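Local coordinates for cyanuric acid amidohydrolase (Azorhizobium caulinodans, PDB 4NQ3) that catalyses the hydrolytic ring opening of cyanuric acid to carboxybiuret, a step in the breakdown of s-triazine compounds such as atrazine and melamine, at the interface of chains A and B and the interface of chains A and C. Sequence-based numbering; all coordinates share one arbitrary frame. Chains: chain A/B/C, Cyanuric acid amidohydrolase.

Contact 1: the interface of chains A and B. Residues chain A 42, 82-85, 88; chain B 299-301, 312.
B:His312 turns its imidazole toward the turn A:Glu83-A:Gly84, and ND1 accepts a hydrogen bond from the backbone N of A:Gly84 at 2.9 Å. The donor is tilted 17° from the ring plane. CE1 of the same ring rests on CA of A:Glu83, 3.6 Å away, while the glutamate carboxylate bends off beyond it. A leucine in place of B:His312 would probably leave the amide of A:Gly84 without its acceptor and the glycine turn freer to move.

B:Thr300 meets A:Thr82 at about a right angle and divides its two branches. Its methyl CG2 faces the ring carbon CG of A:Pro88 at 3.7 Å, with CG of A:Glu42 alongside. Its hydroxyl OG1, set between backbone N and carbonyl carbon (chi1 70°), makes a weak hydrogen bond to the carbonyl O of A:Thr82 and also contacts water 1 at 2.9 Å. That water is shared by B:Thr300 N and the carbonyls of A:Thr82 and A:Gly84, stitching loop to loop. The chain A turn follows strand 75-80, whose end carries the substrate-binding residues A:Ser79 and A:Gly80; opposite it stand a chain B loop and the first turn of helix 309-325.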
loop_
_atom_site.group_PDB
_atom_site.type_symbol
_atom_site.label_atom_id
_atom_site.label_comp_id
_atom_site.label_asym_id
_atom_site.label_seq_id
_atom_site.Cartn_x
_atom_site.Cartn_y
_atom_site.Cartn_z
ATOM N N GLU A 42 -4.569 5.919 14.069
ATOM C CA GLU A 42 -4.116 4.768 13.257
ATOM C C GLU A 42 -4.221 4.891 11.744
ATOM O O GLU A 42 -3.960 3.911 11.051
ATOM C CB GLU A 42 -4.916 3.516 13.627
ATOM C CG GLU A 42 -4.645 2.986 14.991
ATOM C CD GLU A 42 -5.904 2.491 15.686
ATOM O OE1 GLU A 42 -6.123 1.237 15.741
ATOM O OE2 GLU A 42 -6.652 3.371 16.194
ATOM N N THR A 82 0.691 5.904 12.437
ATOM C CA THR A 82 1.396 5.294 13.554
ATOM C C THR A 82 2.102 4.026 13.069
ATOM O O THR A 82 1.748 2.910 13.452
ATOM C CB THR A 82 0.442 4.964 14.721
ATOM O OG1 THR A 82 -0.436 3.898 14.348
ATOM C CG2 THR A 82 -0.397 6.179 15.100
ATOM N N GLU A 83 3.140 4.218 12.263
ATOM C CA GLU A 83 3.834 3.112 11.620
ATOM C C GLU A 83 4.825 2.496 12.582
ATOM O O GLU A 83 5.043 3.014 13.680
ATOM C CB GLU A 83 4.546 3.587 10.350
ATOM C CG GLU A 83 3.589 4.048 9.235
ATOM C CD GLU A 83 3.042 5.478 9.443
ATOM O OE1 GLU A 83 3.434 6.146 10.433
ATOM O OE2 GLU A 83 2.233 5.945 8.602
ATOM N N GLY A 84 5.434 1.389 12.174
ATOM C CA GLY A 84 6.362 0.726 13.057
ATOM C C GLY A 84 5.643 0.357 14.336
ATOM O O GLY A 84 4.511 -0.124 14.307
ATOM N N GLY A 85 6.296 0.568 15.469
ATOM C CA GLY A 85 5.698 0.175 16.726
ATOM C C GLY A 85 5.011 1.331 17.416
ATOM O O GLY A 85 4.514 1.181 18.524
ATOM N N PRO A 88 -0.708 4.422 19.288
ATOM C CA PRO A 88 -1.776 5.428 19.242
ATOM C C PRO A 88 -2.195 5.952 20.609
ATOM O O PRO A 88 -2.482 5.163 21.521
ATOM C CB PRO A 88 -2.930 4.674 18.577
ATOM C CG PRO A 88 -2.262 3.603 17.792
ATOM C CD PRO A 88 -1.085 3.186 18.592
ATOM N N HIS B 299 0.573 -1.705 19.670
ATOM C CA HIS B 299 1.106 -1.299 18.368
ATOM C C HIS B 299 0.124 -1.736 17.312
ATOM O O HIS B 299 -0.811 -2.456 17.627
ATOM C CB HIS B 299 2.478 -1.896 18.103
ATOM C CG HIS B 299 2.475 -3.384 17.952
ATOM N ND1 HIS B 299 1.835 -4.025 16.915
ATOM C CD2 HIS B 299 3.049 -4.356 18.702
ATOM C CE1 HIS B 299 2.007 -5.331 17.037
ATOM N NE2 HIS B 299 2.736 -5.559 18.116
ATOM N N THR B 300 0.304 -1.294 16.071
ATOM C CA THR B 300 -0.740 -1.538 15.077
ATOM C C THR B 300 -0.350 -2.443 13.919
ATOM O O THR B 300 -1.129 -2.579 12.978
ATOM C CB THR B 300 -1.248 -0.217 14.479
ATOM O OG1 THR B 300 -0.233 0.362 13.661
ATOM C CG2 THR B 300 -1.599 0.745 15.585
HETATM N N MSE B 301 0.824 -3.069 14.009
HETATM C CA MSE B 301 1.447 -3.792 12.890
HETATM C C MSE B 301 0.654 -5.013 12.422
HETATM O O MSE B 301 0.640 -5.326 11.234
HETATM C CB MSE B 301 2.880 -4.222 13.266
HETATM C CG MSE B 301 3.875 -3.066 13.325
HETATM SE SE MSE B 301 5.628 -3.465 14.080
HETATM C CE MSE B 301 5.082 -4.182 15.802
ATOM N N HIS B 312 6.637 -2.966 8.449
ATOM C CA HIS B 312 6.662 -2.143 9.666
ATOM C C HIS B 312 7.858 -2.472 10.559
ATOM O O HIS B 312 8.620 -1.582 10.943
ATOM C CB HIS B 312 5.389 -2.325 10.501
ATOM C CG HIS B 312 4.210 -1.554 10.011
ATOM N ND1 HIS B 312 4.073 -0.197 10.219
ATOM C CD2 HIS B 312 3.091 -1.952 9.362
ATOM C CE1 HIS B 312 2.926 0.209 9.702
ATOM N NE2 HIS B 312 2.310 -0.836 9.178
HETATM O O HOH W 1 1.839 0.790 15.668
#

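Contact 2: the interface of chains A and B. Residues chain A 86, 318-319, 322-323, 326-328; chain B 260, 316, 320.
B:Phe316 lies against A:Gly319 where the 309-325 helices of two subunits of this cyclic amide hydrolase pack together. On chain A the helix presents a GxxxG pattern, A:Gly319 and A:Gly323 one turn apart with A:Ala322 beside them.

The aromatic contact is of CH-pi type. CA of A:Gly319 sits over one face of the B:Phe316 ring, 3.8 Å from its centroid and offset toward the rim. CG of the phenylalanine is anti to its backbone N (chi1 -162°), which swings the ring out over the neighbouring helix. The methyl CB of A:Ala318 meets the ring at its edge, in plane, 3.8 Å from CE1. CZ, at the far end, touches CB of A:Ala322 and, more distantly, CG2 of A:Thr328, whose side chain crosses that of B:Phe316 at about a right angle.

Aliphatic packing is carried by B:Ile260, which parts its branches. CG2 meets CB of A:Ala322 at 3.7 Å. The other branch is fully extended (chi2 -180°), and its CD1 reaches the backbone C of A:Gly326, also at 3.7 Å, just past the helix end. The small CB of B:Ala320 approaches the carbonyl O of A:Gly319 at 3.5 Å, a backbone-to-methyl contact.

Direct polar bonds across the patch are absent. Water 2 instead joins two backbone carbonyls, lying 3.0 Å from O of A:Gly323 and equally far from O of B:Ile260.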
loop_
_atom_site.group_PDB
_atom_site.type_symbol
_atom_site.label_atom_id
_atom_site.label_comp_id
_atom_site.label_asym_id
_atom_site.label_seq_id
_atom_site.Cartn_x
_atom_site.Cartn_y
_atom_site.Cartn_z
HETATM N N MSE A 86 4.988 2.487 16.762
HETATM C CA MSE A 86 4.461 3.703 17.378
HETATM C C MSE A 86 3.047 3.468 17.876
HETATM O O MSE A 86 2.236 2.895 17.162
HETATM C CB MSE A 86 4.493 4.865 16.396
HETATM C CG MSE A 86 4.198 6.190 17.045
HETATM SE SE MSE A 86 4.460 7.602 15.763
HETATM C CE MSE A 86 5.143 6.503 14.281
ATOM N N ALA A 318 10.507 7.131 14.499
ATOM C CA ALA A 318 9.852 6.667 15.725
ATOM C C ALA A 318 10.719 5.597 16.385
ATOM O O ALA A 318 10.916 5.592 17.605
ATOM C CB ALA A 318 8.446 6.139 15.446
ATOM N N GLY A 319 11.267 4.715 15.558
ATOM C CA GLY A 319 12.152 3.680 16.043
ATOM C C GLY A 319 13.398 4.259 16.693
ATOM O O GLY A 319 13.762 3.848 17.791
ATOM N N ALA A 322 12.280 5.956 20.062
ATOM C CA ALA A 322 11.795 4.919 20.961
ATOM C C ALA A 322 12.952 4.119 21.540
ATOM O O ALA A 322 12.921 3.707 22.699
ATOM C CB ALA A 322 10.837 3.999 20.230
ATOM N N GLY A 323 13.985 3.920 20.735
ATOM C CA GLY A 323 15.176 3.228 21.192
ATOM C C GLY A 323 15.920 3.984 22.284
ATOM O O GLY A 323 16.671 3.392 23.067
ATOM N N GLY A 326 12.891 4.544 25.408
ATOM C CA GLY A 326 12.442 3.307 26.031
ATOM C C GLY A 326 10.975 2.899 25.960
ATOM O O GLY A 326 10.571 1.908 26.566
ATOM N N HIS A 327 10.165 3.660 25.232
ATOM C CA HIS A 327 8.763 3.302 25.030
ATOM C C HIS A 327 8.255 3.810 23.702
ATOM O O HIS A 327 8.956 4.532 23.002
ATOM C CB HIS A 327 7.896 3.837 26.154
ATOM C CG HIS A 327 7.754 5.324 26.162
ATOM N ND1 HIS A 327 6.655 5.968 25.634
ATOM C CD2 HIS A 327 8.555 6.293 26.667
ATOM C CE1 HIS A 327 6.790 7.273 25.805
ATOM N NE2 HIS A 327 7.935 7.496 26.430
ATOM N N THR A 328 7.046 3.408 23.339
ATOM C CA THR A 328 6.560 3.681 21.997
ATOM C C THR A 328 5.390 4.638 21.962
ATOM O O THR A 328 4.829 4.886 20.901
ATOM C CB THR A 328 6.155 2.406 21.308
ATOM O OG1 THR A 328 5.143 1.779 22.095
ATOM C CG2 THR A 328 7.365 1.487 21.169
ATOM N N ILE B 260 12.633 -2.417 20.406
ATOM C CA ILE B 260 13.423 -1.231 20.740
ATOM C C ILE B 260 14.506 -1.523 21.751
ATOM O O ILE B 260 15.012 -0.608 22.404
ATOM C CB ILE B 260 12.559 -0.093 21.318
ATOM C CG1 ILE B 260 11.824 -0.573 22.566
ATOM C CG2 ILE B 260 11.598 0.415 20.286
ATOM C CD1 ILE B 260 10.948 0.472 23.201
ATOM N N PHE B 316 10.966 0.005 11.655
ATOM C CA PHE B 316 11.060 0.422 13.047
ATOM C C PHE B 316 12.378 0.032 13.706
ATOM O O PHE B 316 13.027 0.895 14.289
ATOM C CB PHE B 316 9.881 -0.147 13.842
ATOM C CG PHE B 316 9.634 0.544 15.151
ATOM C CD1 PHE B 316 9.232 1.866 15.186
ATOM C CD2 PHE B 316 9.754 -0.138 16.349
ATOM C CE1 PHE B 316 8.983 2.509 16.396
ATOM C CE2 PHE B 316 9.499 0.499 17.568
ATOM C CZ PHE B 316 9.121 1.823 17.585
ATOM N N ALA B 320 15.720 2.114 15.061
ATOM C CA ALA B 320 16.249 1.973 16.420
ATOM C C ALA B 320 17.758 1.674 16.369
ATOM O O ALA B 320 18.539 2.343 17.036
ATOM C CB ALA B 320 15.488 0.893 17.210
HETATM O O HOH W 2 15.253 1.373 24.685
#

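Contact 3: the interface of chains A and B. Residues chain A 304, 306-307, 312; chain B 83, 307, 311.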
loop_
_atom_site.group_PDB
_atom_site.type_symbol
_atom_site.label_atom_id
_atom_site.label_comp_id
_atom_site.label_asym_id
_atom_site.label_seq_id
_atom_site.Cartn_x
_atom_site.Cartn_y
_atom_site.Cartn_z
ATOM N N ASP A 304 9.342 5.449 -3.659
ATOM C CA ASP A 304 8.475 4.298 -3.386
ATOM C C ASP A 304 7.014 4.593 -3.668
ATOM O O ASP A 304 6.374 5.356 -2.936
ATOM C CB ASP A 304 8.661 3.863 -1.923
ATOM C CG ASP A 304 8.027 2.509 -1.606
ATOM O OD1 ASP A 304 7.114 2.067 -2.351
ATOM O OD2 ASP A 304 8.439 1.896 -0.585
ATOM N N ASP A 306 4.545 2.491 -3.421
ATOM C CA ASP A 306 3.675 1.670 -2.595
ATOM C C ASP A 306 3.433 2.388 -1.269
ATOM O O ASP A 306 2.298 2.619 -0.870
ATOM C CB ASP A 306 4.298 0.290 -2.364
ATOM C CG ASP A 306 4.446 -0.514 -3.652
ATOM O OD1 ASP A 306 3.462 -0.570 -4.440
ATOM O OD2 ASP A 306 5.544 -1.092 -3.870
ATOM N N ILE A 307 4.519 2.782 -0.617
ATOM C CA ILE A 307 4.457 3.482 0.658
ATOM C C ILE A 307 4.921 4.945 0.509
ATOM O O ILE A 307 6.054 5.227 0.074
ATOM C CB ILE A 307 5.310 2.759 1.726
ATOM C CG1 ILE A 307 4.820 1.321 1.901
ATOM C CG2 ILE A 307 5.320 3.542 3.048
ATOM C CD1 ILE A 307 5.675 0.476 2.844
ATOM N N HIS A 312 7.249 6.261 5.639
ATOM C CA HIS A 312 8.589 5.747 5.945
ATOM C C HIS A 312 9.227 6.556 7.070
ATOM O O HIS A 312 9.540 6.018 8.125
ATOM C CB HIS A 312 9.515 5.802 4.716
ATOM C CG HIS A 312 9.255 4.733 3.697
ATOM N ND1 HIS A 312 9.649 3.421 3.870
ATOM C CD2 HIS A 312 8.663 4.789 2.480
ATOM C CE1 HIS A 312 9.286 2.712 2.817
ATOM N NE2 HIS A 312 8.689 3.518 1.958
ATOM N N GLU B 83 12.841 -0.370 4.107
ATOM C CA GLU B 83 11.924 0.670 4.545
ATOM C C GLU B 83 12.670 1.697 5.369
ATOM O O GLU B 83 13.854 1.517 5.627
ATOM C CB GLU B 83 10.782 0.060 5.346
ATOM C CG GLU B 83 9.905 -0.841 4.498
ATOM C CD GLU B 83 10.472 -2.245 4.320
ATOM O OE1 GLU B 83 11.506 -2.569 4.943
ATOM O OE2 GLU B 83 9.892 -3.025 3.537
ATOM N N ILE B 307 0.008 -1.867 4.815
ATOM C CA ILE B 307 1.416 -2.209 4.943
ATOM C C ILE B 307 1.601 -3.490 5.747
ATOM O O ILE B 307 1.271 -3.531 6.938
ATOM C CB ILE B 307 2.181 -1.074 5.620
ATOM C CG1 ILE B 307 2.136 0.172 4.741
ATOM C CG2 ILE B 307 3.612 -1.470 5.884
ATOM C CD1 ILE B 307 2.757 1.397 5.398
ATOM N N ARG B 311 7.156 -5.294 6.911
ATOM C CA ARG B 311 7.578 -3.977 6.415
ATOM C C ARG B 311 7.641 -2.956 7.572
ATOM O O ARG B 311 8.579 -2.165 7.656
ATOM C CB ARG B 311 6.646 -3.469 5.307
ATOM C CG ARG B 311 6.808 -4.098 3.941
ATOM C CD ARG B 311 5.640 -3.713 3.028
ATOM N NE ARG B 311 5.918 -2.868 1.839
ATOM C CZ ARG B 311 7.076 -2.283 1.502
ATOM N NH1 ARG B 311 8.164 -2.393 2.252
ATOM N NH2 ARG B 311 7.145 -1.560 0.387
#
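A:Ile307 drives its side chain into chain B, between B:Ile307 and B:Arg311, near the point where the two equivalent loops meet. From CB the chain divides. CG2, anti to the backbone N, bends back over one face of its own subunit's A:His312 ring and also comes within 4.1 Å of CD1 of B:Ile307. CG1 meets that same methyl and lies 4.0 Å from NH2 of B:Arg311. Beyond it the chain runs straight on (chi2 175°), and CD1 ends centrally over a face of the guanidinium of B:Arg311, 3.4 Å from CZ. The two isoleucines cross at about a right angle, a greasy core capped by a flat cation.

The charges stand around this core. B:Arg311 and A:Asp304 approach tip to tip in a long salt bridge, NH2 to OD2 at 3.8 Å. The guanidinium also pairs with B:Glu83 of its own chain, although that modelled separation is too short to trust. NE2 of A:His312 donates to OD2 of A:Asp304 at 3.0 Å, in the ring plane but from above the carboxylate plane. An alanine in place of A:Asp304 would probably leave NE2 of A:His312 without its acceptor, the ring less firmly fixed, and the guanidinium of B:Arg311 without this carboxylate across the interface. A:Asp304 is itself held from behind: OD1 accepts from the backbone N of A:Asp306 at 2.8 Å, met on the anti side of the carboxylate.

Contact 4: the interface of chains A and C. Residues chain A 15, 54, 57-58, 61; chain C 15, 54, 57-58, 61.
A:Phe54 and C:Phe54 slide past each other in opposite directions across the two-fold axis relating two subunits of this cyclic amide hydrolase. The motif is a symmetric helix pair, built from helix 51-67 of each chain.

Packing is dense where the glutamines cross between the phenylalanines and the selenomethionines. The backbone N of C:Phe54 stands over the centre of the A:Phe54 ring, 3.6 Å above its plane, while CB of A:Asp15 covers the opposite face. At the ring's edge comes the amide of C:Gln57, its CD in plane and 3.5 Å from CE1 of A:Phe54; ring and amide planes are 73° apart. Each glutamine starts with CG anti to the backbone N (chi1 -164°) and stays extended, which carries its amide past the axis to the partner helix. There NE2 of A:Gln57 donates to OG of C:Ser58 at 3.2 Å, with the hydroxyl in the amide plane. C:Ser58 OG in turn donates to the carbonyl O of C:Phe54, 2.9 Å away, so the receiving hydroxyl is positioned by its own helix. The twin bonds run the other way. OE1 of A:Gln57 is modelled 2.8 Å from OE1 of C:Gln57; both atoms can only accept, so this detail is doubtful. Further along the helices the packing continues: A:Met61 and C:Met61 touch SE to SE at 3.8 Å, and each selenium also lies against CD of the partner's glutamine.

The margin is looser. There A:Asp15 buries little surface against chain C, its CB 4.4 Å from NE2 of C:Gln57.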
loop_
_atom_site.group_PDB
_atom_site.type_symbol
_atom_site.label_atom_id
_atom_site.label_comp_id
_atom_site.label_asym_id
_atom_site.label_seq_id
_atom_site.Cartn_x
_atom_site.Cartn_y
_atom_site.Cartn_z
ATOM N N ASP A 15 -11.912 6.328 17.762
ATOM C CA ASP A 15 -13.095 6.825 18.431
ATOM C C ASP A 15 -13.160 6.432 19.888
ATOM O O ASP A 15 -14.212 6.573 20.502
ATOM C CB ASP A 15 -14.358 6.321 17.743
ATOM C CG ASP A 15 -14.470 4.801 17.745
ATOM O OD1 ASP A 15 -13.437 4.104 17.789
ATOM O OD2 ASP A 15 -15.609 4.298 17.741
ATOM N N PHE A 54 -12.492 11.113 12.435
ATOM C CA PHE A 54 -13.220 10.225 13.335
ATOM C C PHE A 54 -12.887 10.529 14.808
ATOM O O PHE A 54 -13.785 10.642 15.639
ATOM C CB PHE A 54 -12.891 8.765 12.981
ATOM C CG PHE A 54 -13.826 7.759 13.570
ATOM C CD1 PHE A 54 -15.015 8.148 14.166
ATOM C CD2 PHE A 54 -13.534 6.417 13.512
ATOM C CE1 PHE A 54 -15.891 7.208 14.704
ATOM C CE2 PHE A 54 -14.413 5.484 14.048
ATOM C CZ PHE A 54 -15.581 5.885 14.648
ATOM N N GLN A 57 -14.410 14.068 15.744
ATOM C CA GLN A 57 -15.844 13.984 15.982
ATOM C C GLN A 57 -16.108 13.384 17.335
ATOM O O GLN A 57 -16.938 13.866 18.086
ATOM C CB GLN A 57 -16.515 13.150 14.898
ATOM C CG GLN A 57 -18.002 13.314 14.819
ATOM C CD GLN A 57 -18.595 12.560 13.649
ATOM O OE1 GLN A 57 -18.497 11.316 13.561
ATOM N NE2 GLN A 57 -19.245 13.304 12.750
ATOM N N SER A 58 -15.378 12.328 17.653
ATOM C CA SER A 58 -15.585 11.633 18.906
ATOM C C SER A 58 -15.227 12.507 20.078
ATOM O O SER A 58 -15.936 12.522 21.096
ATOM C CB SER A 58 -14.769 10.361 18.934
ATOM O OG SER A 58 -15.247 9.515 17.910
HETATM N N MSE A 61 -17.895 15.393 20.401
HETATM C CA MSE A 61 -19.060 14.861 21.107
HETATM C C MSE A 61 -18.876 14.776 22.609
HETATM O O MSE A 61 -19.727 15.247 23.362
HETATM C CB MSE A 61 -19.426 13.480 20.601
HETATM C CG MSE A 61 -20.154 13.486 19.284
HETATM SE SE MSE A 61 -20.288 11.659 18.661
HETATM C CE MSE A 61 -21.787 11.173 19.828
ATOM N N ASP C 15 -18.213 11.076 6.562
ATOM C CA ASP C 15 -19.054 11.749 7.527
ATOM C C ASP C 15 -20.011 12.732 6.895
ATOM O O ASP C 15 -20.601 13.539 7.606
ATOM C CB ASP C 15 -18.211 12.496 8.553
ATOM C CG ASP C 15 -17.328 13.570 7.930
ATOM O OD1 ASP C 15 -16.951 13.452 6.747
ATOM O OD2 ASP C 15 -17.040 14.565 8.621
ATOM N N PHE C 54 -16.669 5.734 11.110
ATOM C CA PHE C 54 -16.889 7.170 10.976
ATOM C C PHE C 54 -18.262 7.467 10.342
ATOM O O PHE C 54 -19.010 8.305 10.840
ATOM C CB PHE C 54 -15.750 7.782 10.144
ATOM C CG PHE C 54 -15.650 9.270 10.230
ATOM C CD1 PHE C 54 -16.369 9.984 11.175
ATOM C CD2 PHE C 54 -14.820 9.965 9.381
ATOM C CE1 PHE C 54 -16.267 11.371 11.260
ATOM C CE2 PHE C 54 -14.719 11.347 9.473
ATOM C CZ PHE C 54 -15.449 12.043 10.406
ATOM N N GLN C 57 -21.093 6.444 12.922
ATOM C CA GLN C 57 -21.248 7.446 13.967
ATOM C C GLN C 57 -22.001 8.633 13.435
ATOM O O GLN C 57 -22.898 9.149 14.079
ATOM C CB GLN C 57 -19.887 7.880 14.493
ATOM C CG GLN C 57 -19.929 8.600 15.807
ATOM C CD GLN C 57 -18.542 8.896 16.337
ATOM O OE1 GLN C 57 -17.746 9.623 15.702
ATOM N NE2 GLN C 57 -18.248 8.358 17.523
ATOM N N SER C 58 -21.640 9.058 12.236
ATOM C CA SER C 58 -22.257 10.230 11.648
ATOM C C SER C 58 -23.715 9.991 11.365
ATOM O O SER C 58 -24.557 10.872 11.599
ATOM C CB SER C 58 -21.533 10.612 10.377
ATOM O OG SER C 58 -20.212 10.971 10.720
HETATM N N MSE C 61 -25.677 9.780 14.779
HETATM C CA MSE C 61 -25.950 11.143 15.234
HETATM C C MSE C 61 -27.121 11.798 14.530
HETATM O O MSE C 61 -28.013 12.334 15.184
HETATM C CB MSE C 61 -24.737 12.035 15.057
HETATM C CG MSE C 61 -23.675 11.836 16.105
HETATM SE SE MSE C 61 -22.106 12.834 15.569
HETATM C CE MSE C 61 -22.783 14.577 16.158
#

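Contacts 1, 2 and 3 belong to one A-B interface: the centres of their C-alpha atoms lie about 11 Å (1 to 2), 13 Å (1 to 3) and 18 Å (2 to 3) apart. Helix 309-325 runs through all of them, and residues 83 and 312 serve contacts 1 and 3 from opposite chains, as two-fold symmetry requires. The histidine accepting a bond in contact 1 thus has its twin oriented by an aspartate in contact 3. Contact 4, about 22 Å from contact 1, uses a different helix and partner. Two independent two-fold interfaces on one subunit suit the homotetramer.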